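PDB 4HBK: aldo-keto reductase family 1, member B4 (Aldose reductase) from Schistosoma japonicum, which probably catalyses the NADPH-dependent reduction of aldehydes and sugars such as glucose to the corresponding alcohols, as aldose reductases do. Local coordinates for residues A63-Y73 with S292-Q303. Numbering follows the deposited sequence.
Sequences AAVKKALEIGY and SVTFKRIEENFQ
Ala68 meets Ile298 where two helices, 63-71 and 295-302, run in roughly the same direction, crossing at -35° with their axes 9.6 Å apart; Ala64 faces Val293, just before the second helix, and Tyr73 lies beside Phe302, just beyond the end of the first. Ile298 is the knob between them, set among Ala64, Lys67, Ala68 and Ile71; the two small alanines let it in, CD1 lying 3.8 Å from Ala64 CB. Beyond it, Ile71 CD1 presses on the backbone of Glu299, 3.5 Å from its CA. On the exposed side, Lys67 bends at chi2 and chi3, which carries CE over one face of the Phe295 ring, 3.8 Å from its centroid; NZ adds an off-centre cation-pi contact. The pair belongs to the (beta/alpha)8 barrel of aldo-keto reductases: helix 60-71 follows the first barrel strand and helix 295-302 the eighth, so the contact closes the ring of outer helices. Where helix 63-71 ends, Gly72 takes a positive phi (137°) that glycine adopts readily, and with no side chain there the Phe302 ring lies directly against its backbone, CZ 3.5 Å from Gly72 C. Phe302 also covers one face of the Tyr73 ring, the planes inclined at 34°. The buried Tyr73 hydroxyl donates to a lone pair of Ile298 O (OH to O 2.6 Å), in the carbonyl plane, and accepts from a water that Asn301 ND2 also holds.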
ATOM      1  N   ALA A  63       0.719 -17.469   8.506  1.00 11.77           N
ATOM      2  CA  ALA A  63       0.683 -17.357   9.959  1.00 15.06           C
ATOM      3  C   ALA A  63       0.541 -15.900  10.398  1.00 13.02           C
ATOM      4  O   ALA A  63      -0.141 -15.603  11.388  1.00 10.59           O
ATOM      5  CB  ALA A  63       1.927 -17.986  10.568  1.00 10.82           C
ATOM      6  N   ALA A  64       1.192 -14.997   9.663  1.00 10.90           N
ATOM      7  CA  ALA A  64       1.071 -13.562   9.919  1.00 10.61           C
ATOM      8  C   ALA A  64      -0.378 -13.091   9.754  1.00 10.45           C
ATOM      9  O   ALA A  64      -0.876 -12.313  10.570  1.00 10.43           O
ATOM     10  CB  ALA A  64       1.999 -12.774   9.011  1.00 11.33           C
ATOM     11  N   VAL A  65      -1.059 -13.564   8.711  1.00  8.78           N
ATOM     12  CA  VAL A  65      -2.440 -13.152   8.467  1.00  9.84           C
ATOM     13  C   VAL A  65      -3.339 -13.535   9.654  1.00 10.68           C
ATOM     14  O   VAL A  65      -4.035 -12.693  10.227  1.00  7.41           O
ATOM     15  CB  VAL A  65      -2.980 -13.720   7.132  1.00  9.33           C
ATOM     16  CG1 VAL A  65      -4.497 -13.636   7.071  1.00 10.49           C
ATOM     17  CG2 VAL A  65      -2.347 -12.985   5.950  1.00  8.07           C
ATOM     18  N   LYS A  66      -3.292 -14.805  10.028  1.00 12.18           N
ATOM     19  CA  LYS A  66      -4.009 -15.307  11.199  1.00 13.85           C
ATOM     20  C   LYS A  66      -3.663 -14.537  12.482  1.00 10.56           C
ATOM     21  O   LYS A  66      -4.553 -14.171  13.241  1.00  9.47           O
ATOM     22  CB  LYS A  66      -3.699 -16.795  11.382  1.00 12.49           C
ATOM     23  CG  LYS A  66      -4.470 -17.500  12.489  1.00 17.80           C
ATOM     24  CD  LYS A  66      -4.039 -18.966  12.527  1.00 25.65           C
ATOM     25  CE  LYS A  66      -4.963 -19.816  13.370  1.00 26.20           C
ATOM     26  NZ  LYS A  66      -4.809 -19.494  14.803  1.00 28.69           N
ATOM     27  N   LYS A  67      -2.379 -14.301  12.731  1.00 10.23           N
ATOM     28  CA  LYS A  67      -1.973 -13.591  13.946  1.00 10.09           C
ATOM     29  C   LYS A  67      -2.520 -12.172  13.929  1.00 11.43           C
ATOM     30  O   LYS A  67      -3.149 -11.728  14.893  1.00 12.08           O
ATOM     31  CB  LYS A  67      -0.448 -13.582  14.095  1.00 14.93           C
ATOM     32  CG  LYS A  67       0.088 -12.748  15.259  1.00 13.96           C
ATOM     33  CD  LYS A  67      -0.305 -13.326  16.619  1.00 12.23           C
ATOM     34  CE  LYS A  67       0.068 -14.794  16.733  1.00 12.33           C
ATOM     35  NZ  LYS A  67      -0.095 -15.296  18.120  1.00 18.47           N
ATOM     36  N   ALA A  68      -2.306 -11.468  12.818  1.00 11.76           N
ATOM     37  CA  ALA A  68      -2.844 -10.118  12.663  1.00 11.93           C
ATOM     38  C   ALA A  68      -4.340 -10.043  12.976  1.00 10.77           C
ATOM     39  O   ALA A  68      -4.788  -9.133  13.685  1.00 12.57           O
ATOM     40  CB  ALA A  68      -2.593  -9.598  11.258  1.00  8.38           C
ATOM     41  N   LEU A  69      -5.117 -10.971  12.419  1.00  9.94           N
ATOM     42  CA  LEU A  69      -6.569 -10.907  12.572  1.00  9.38           C
ATOM     43  C   LEU A  69      -6.972 -11.199  14.020  1.00 13.05           C
ATOM     44  O   LEU A  69      -7.900 -10.588  14.535  1.00  9.91           O
ATOM     45  CB  LEU A  69      -7.293 -11.845  11.593  1.00 10.28           C
ATOM     46  CG  LEU A  69      -7.207 -11.568  10.084  1.00 16.12           C
ATOM     47  CD1 LEU A  69      -7.884 -12.681   9.268  1.00 11.76           C
ATOM     48  CD2 LEU A  69      -7.814 -10.235   9.732  1.00 13.57           C
ATOM     49  N   GLU A  70      -6.255 -12.115  14.676  1.00 10.88           N
ATOM     50  CA  GLU A  70      -6.485 -12.394  16.100  1.00 15.26           C
ATOM     51  C   GLU A  70      -6.199 -11.180  16.975  1.00 12.94           C
ATOM     52  O   GLU A  70      -6.921 -10.905  17.930  1.00 13.41           O
ATOM     53  CB  GLU A  70      -5.644 -13.589  16.576  1.00  8.93           C
ATOM     54  CG  GLU A  70      -6.169 -14.908  16.056  1.00 13.65           C
ATOM     55  CD  GLU A  70      -5.202 -16.079  16.204  1.00 20.70           C
ATOM     56  OE1 GLU A  70      -4.006 -15.883  16.543  1.00 16.08           O
ATOM     57  OE2 GLU A  70      -5.665 -17.216  15.975  1.00 20.97           O
ATOM     58  N   ILE A  71      -5.125 -10.474  16.650  1.00 11.62           N
ATOM     59  CA  ILE A  71      -4.741  -9.267  17.361  1.00 10.87           C
ATOM     60  C   ILE A  71      -5.786  -8.141  17.198  1.00 13.91           C
ATOM     61  O   ILE A  71      -6.009  -7.357  18.106  1.00 15.06           O
ATOM     62  CB  ILE A  71      -3.323  -8.818  16.908  1.00 10.81           C
ATOM     63  CG1 ILE A  71      -2.273  -9.714  17.573  1.00 16.23           C
ATOM     64  CG2 ILE A  71      -3.063  -7.341  17.232  1.00 10.20           C
ATOM     65  CD1 ILE A  71      -0.926  -9.698  16.883  1.00 19.22           C
ATOM     66  N   GLY A  72      -6.431  -8.069  16.041  1.00 13.20           N
ATOM     67  CA  GLY A  72      -7.429  -7.042  15.821  1.00 12.23           C
ATOM     68  C   GLY A  72      -7.373  -6.356  14.462  1.00 11.03           C
ATOM     69  O   GLY A  72      -8.301  -5.652  14.107  1.00 13.09           O
ATOM     70  N   TYR A  73      -6.298  -6.545  13.703  1.00 11.26           N
ATOM     71  CA  TYR A  73      -6.217  -5.982  12.355  1.00 10.55           C
ATOM     72  C   TYR A  73      -7.459  -6.363  11.537  1.00 11.68           C
ATOM     73  O   TYR A  73      -7.912  -7.512  11.595  1.00  9.32           O
ATOM     74  CB  TYR A  73      -5.001  -6.531  11.610  1.00  9.89           C
ATOM     75  CG  TYR A  73      -3.625  -6.066  12.064  1.00 11.99           C
ATOM     76  CD1 TYR A  73      -3.037  -6.575  13.221  1.00  9.36           C
ATOM     77  CD2 TYR A  73      -2.879  -5.175  11.283  1.00  9.68           C
ATOM     78  CE1 TYR A  73      -1.770  -6.173  13.615  1.00  9.55           C
ATOM     79  CE2 TYR A  73      -1.602  -4.771  11.664  1.00 10.61           C
ATOM     80  CZ  TYR A  73      -1.057  -5.282  12.834  1.00 11.57           C
ATOM     81  OH  TYR A  73       0.201  -4.893  13.222  1.00 11.28           O
ATOM     82  N   SER A 292       5.182  -7.256   8.412  1.00 19.15           N
ATOM     83  CA  SER A 292       5.852  -8.116   9.373  1.00 17.17           C
ATOM     84  C   SER A 292       5.348  -9.549   9.307  1.00 18.23           C
ATOM     85  O   SER A 292       4.192  -9.799   8.981  1.00 15.77           O
ATOM     86  CB  SER A 292       5.703  -7.572  10.790  1.00 16.57           C
ATOM     87  OG  SER A 292       6.473  -8.349  11.688  1.00 18.58           O
ATOM     88  N   VAL A 293       6.239 -10.488   9.593  1.00 15.80           N
ATOM     89  CA  VAL A 293       5.837 -11.870   9.776  1.00 19.90           C
ATOM     90  C   VAL A 293       6.232 -12.338  11.173  1.00 16.55           C
ATOM     91  O   VAL A 293       6.016 -13.493  11.518  1.00 16.08           O
ATOM     92  CB  VAL A 293       6.441 -12.811   8.712  1.00 23.58           C
ATOM     93  CG1 VAL A 293       5.801 -12.553   7.337  1.00 19.30           C
ATOM     94  CG2 VAL A 293       7.975 -12.675   8.673  1.00 20.01           C
ATOM     95  N   THR A 294       6.797 -11.433  11.972  1.00 15.25           N
ATOM     96  CA  THR A 294       7.145 -11.735  13.365  1.00 15.47           C
ATOM     97  C   THR A 294       5.974 -11.408  14.297  1.00 15.68           C
ATOM     98  O   THR A 294       5.569 -10.251  14.397  1.00 14.76           O
ATOM     99  CB  THR A 294       8.361 -10.924  13.826  1.00 20.27           C
ATOM    100  OG1 THR A 294       9.408 -11.023  12.854  1.00 21.65           O
ATOM    101  CG2 THR A 294       8.874 -11.446  15.157  1.00 20.43           C
ATOM    102  N   PHE A 295       5.444 -12.424  14.980  1.00 16.45           N
ATOM    103  CA  PHE A 295       4.286 -12.254  15.871  1.00 15.22           C
ATOM    104  C   PHE A 295       4.391 -11.046  16.812  1.00 16.83           C
ATOM    105  O   PHE A 295       3.471 -10.237  16.892  1.00 14.98           O
ATOM    106  CB  PHE A 295       4.035 -13.520  16.702  1.00 14.41           C
ATOM    107  CG  PHE A 295       3.661 -14.736  15.884  1.00 15.14           C
ATOM    108  CD1 PHE A 295       3.361 -14.625  14.533  1.00 13.57           C
ATOM    109  CD2 PHE A 295       3.601 -15.989  16.478  1.00 12.27           C
ATOM    110  CE1 PHE A 295       3.019 -15.745  13.788  1.00 13.44           C
ATOM    111  CE2 PHE A 295       3.253 -17.108  15.742  1.00 12.37           C
ATOM    112  CZ  PHE A 295       2.959 -16.989  14.398  1.00 13.41           C
ATOM    113  N   LYS A 296       5.503 -10.930  17.537  1.00 17.94           N
ATOM    114  CA  LYS A 296       5.657  -9.839  18.501  1.00 17.48           C
ATOM    115  C   LYS A 296       5.602  -8.461  17.840  1.00 15.51           C
ATOM    116  O   LYS A 296       5.094  -7.516  18.430  1.00 13.67           O
ATOM    117  CB  LYS A 296       6.955  -9.982  19.289  1.00 19.57           C
ATOM    118  CG  LYS A 296       7.055 -11.281  20.087  1.00 34.62           C
ATOM    119  CD  LYS A 296       6.557 -11.118  21.518  1.00 40.83           C
ATOM    120  CE  LYS A 296       7.595 -11.636  22.525  1.00 41.38           C
ATOM    121  NZ  LYS A 296       7.187 -11.388  23.947  1.00 47.18           N
ATOM    122  N   ARG A 297       6.136  -8.351  16.626  1.00 14.65           N
ATOM    123  CA  ARG A 297       6.123  -7.081  15.899  1.00 17.29           C
ATOM    124  C   ARG A 297       4.722  -6.782  15.387  1.00 15.55           C
ATOM    125  O   ARG A 297       4.244  -5.654  15.474  1.00 16.20           O
ATOM    126  CB  ARG A 297       7.102  -7.094  14.729  1.00 21.18           C
ATOM    127  CG  ARG A 297       8.543  -7.340  15.127  1.00 24.75           C
ATOM    128  CD  ARG A 297       8.812  -6.837  16.535  1.00 36.29           C
ATOM    129  NE  ARG A 297       9.740  -5.713  16.558  1.00 50.20           N
ATOM    130  CZ  ARG A 297      11.038  -5.809  16.284  1.00 59.39           C
ATOM    131  NH1 ARG A 297      11.563  -6.986  15.948  1.00 57.99           N
ATOM    132  NH2 ARG A 297      11.811  -4.726  16.336  1.00 51.64           N
ATOM    133  N   ILE A 298       4.061  -7.799  14.853  1.00 13.03           N
ATOM    134  CA  ILE A 298       2.694  -7.623  14.401  1.00 16.02           C
ATOM    135  C   ILE A 298       1.858  -7.066  15.540  1.00 15.88           C
ATOM    136  O   ILE A 298       1.088  -6.131  15.345  1.00 14.83           O
ATOM    137  CB  ILE A 298       2.094  -8.925  13.884  1.00 14.79           C
ATOM    138  CG1 ILE A 298       2.899  -9.399  12.669  1.00 16.01           C
ATOM    139  CG2 ILE A 298       0.639  -8.715  13.512  1.00 11.41           C
ATOM    140  CD1 ILE A 298       2.600 -10.811  12.221  1.00 15.18           C
ATOM    141  N   GLU A 299       2.035  -7.615  16.737  1.00 13.01           N
ATOM    142  CA  GLU A 299       1.259  -7.164  17.889  1.00 16.53           C
ATOM    143  C   GLU A 299       1.638  -5.747  18.307  1.00 16.54           C
ATOM    144  O   GLU A 299       0.775  -4.895  18.491  1.00 18.94           O
ATOM    145  CB  GLU A 299       1.417  -8.120  19.072  1.00 16.38           C
ATOM    146  CG  GLU A 299       0.732  -7.621  20.331  1.00 25.69           C
ATOM    147  CD  GLU A 299       0.377  -8.738  21.301  1.00 33.40           C
ATOM    148  OE1 GLU A 299      -0.680  -8.630  21.961  1.00 32.89           O
ATOM    149  OE2 GLU A 299       1.147  -9.717  21.402  1.00 36.14           O
ATOM    150  N   GLU A 300       2.932  -5.498  18.453  1.00 14.12           N
ATOM    151  CA  GLU A 300       3.424  -4.175  18.809  1.00 17.26           C
ATOM    152  C   GLU A 300       2.903  -3.078  17.861  1.00 14.09           C
ATOM    153  O   GLU A 300       2.426  -2.029  18.304  1.00 13.09           O
ATOM    154  CB  GLU A 300       4.955  -4.194  18.852  1.00 14.06           C
ATOM    155  CG  GLU A 300       5.628  -2.844  18.761  1.00 18.36           C
ATOM    156  CD  GLU A 300       7.163  -2.943  18.810  1.00 25.47           C
ATOM    157  OE1 GLU A 300       7.707  -4.038  19.099  1.00 29.92           O
ATOM    158  OE2 GLU A 300       7.827  -1.915  18.561  1.00 17.87           O
ATOM    159  N   ASN A 301       2.976  -3.327  16.559  1.00 15.31           N
ATOM    160  CA  ASN A 301       2.555  -2.331  15.566  1.00 14.19           C
ATOM    161  C   ASN A 301       1.103  -1.890  15.742  1.00 15.20           C
ATOM    162  O   ASN A 301       0.722  -0.791  15.328  1.00 15.17           O
ATOM    163  CB  ASN A 301       2.761  -2.851  14.138  1.00 12.47           C
ATOM    164  CG  ASN A 301       4.231  -2.966  13.757  1.00 14.76           C
ATOM    165  OD1 ASN A 301       5.093  -2.404  14.422  1.00 13.09           O
ATOM    166  ND2 ASN A 301       4.517  -3.686  12.673  1.00 10.07           N
ATOM    167  N   PHE A 302       0.290  -2.742  16.359  1.00 12.45           N
ATOM    168  CA  PHE A 302      -1.139  -2.465  16.459  1.00 13.07           C
ATOM    169  C   PHE A 302      -1.482  -1.605  17.682  1.00 15.95           C
ATOM    170  O   PHE A 302      -2.562  -1.027  17.745  1.00 14.99           O
ATOM    171  CB  PHE A 302      -1.926  -3.784  16.488  1.00 12.84           C
ATOM    172  CG  PHE A 302      -3.420  -3.626  16.293  1.00 11.77           C
ATOM    173  CD1 PHE A 302      -3.945  -3.332  15.039  1.00 12.53           C
ATOM    174  CD2 PHE A 302      -4.297  -3.814  17.354  1.00 12.28           C
ATOM    175  CE1 PHE A 302      -5.322  -3.192  14.854  1.00 13.62           C
ATOM    176  CE2 PHE A 302      -5.671  -3.691  17.180  1.00 13.72           C
ATOM    177  CZ  PHE A 302      -6.188  -3.376  15.934  1.00 13.13           C
ATOM    178  N   GLN A 303      -0.574  -1.514  18.652  1.00 14.33           N
ATOM    179  CA  GLN A 303      -0.882  -0.772  19.875  1.00 14.61           C
ATOM    180  C   GLN A 303      -0.503   0.698  19.728  1.00 14.84           C
ATOM    181  O   GLN A 303       0.397   1.186  20.410  1.00 13.40           O
ATOM    182  CB  GLN A 303      -0.162  -1.373  21.089  1.00 16.12           C
ATOM    183  CG  GLN A 303      -0.045  -2.899  21.094  1.00 17.96           C
ATOM    184  CD  GLN A 303      -1.392  -3.605  21.031  1.00 22.93           C
ATOM    185  OE1 GLN A 303      -2.380  -3.146  21.609  1.00 27.05           O
ATOM    186  NE2 GLN A 303      -1.439  -4.725  20.319  1.00 21.10           N
TER
HETATM  187  O   HOH W   1      -4.329  -6.250  20.415  1.00 27.07           O
HETATM  188  O   HOH W   2       2.444  -5.234  11.241  1.00 13.74           O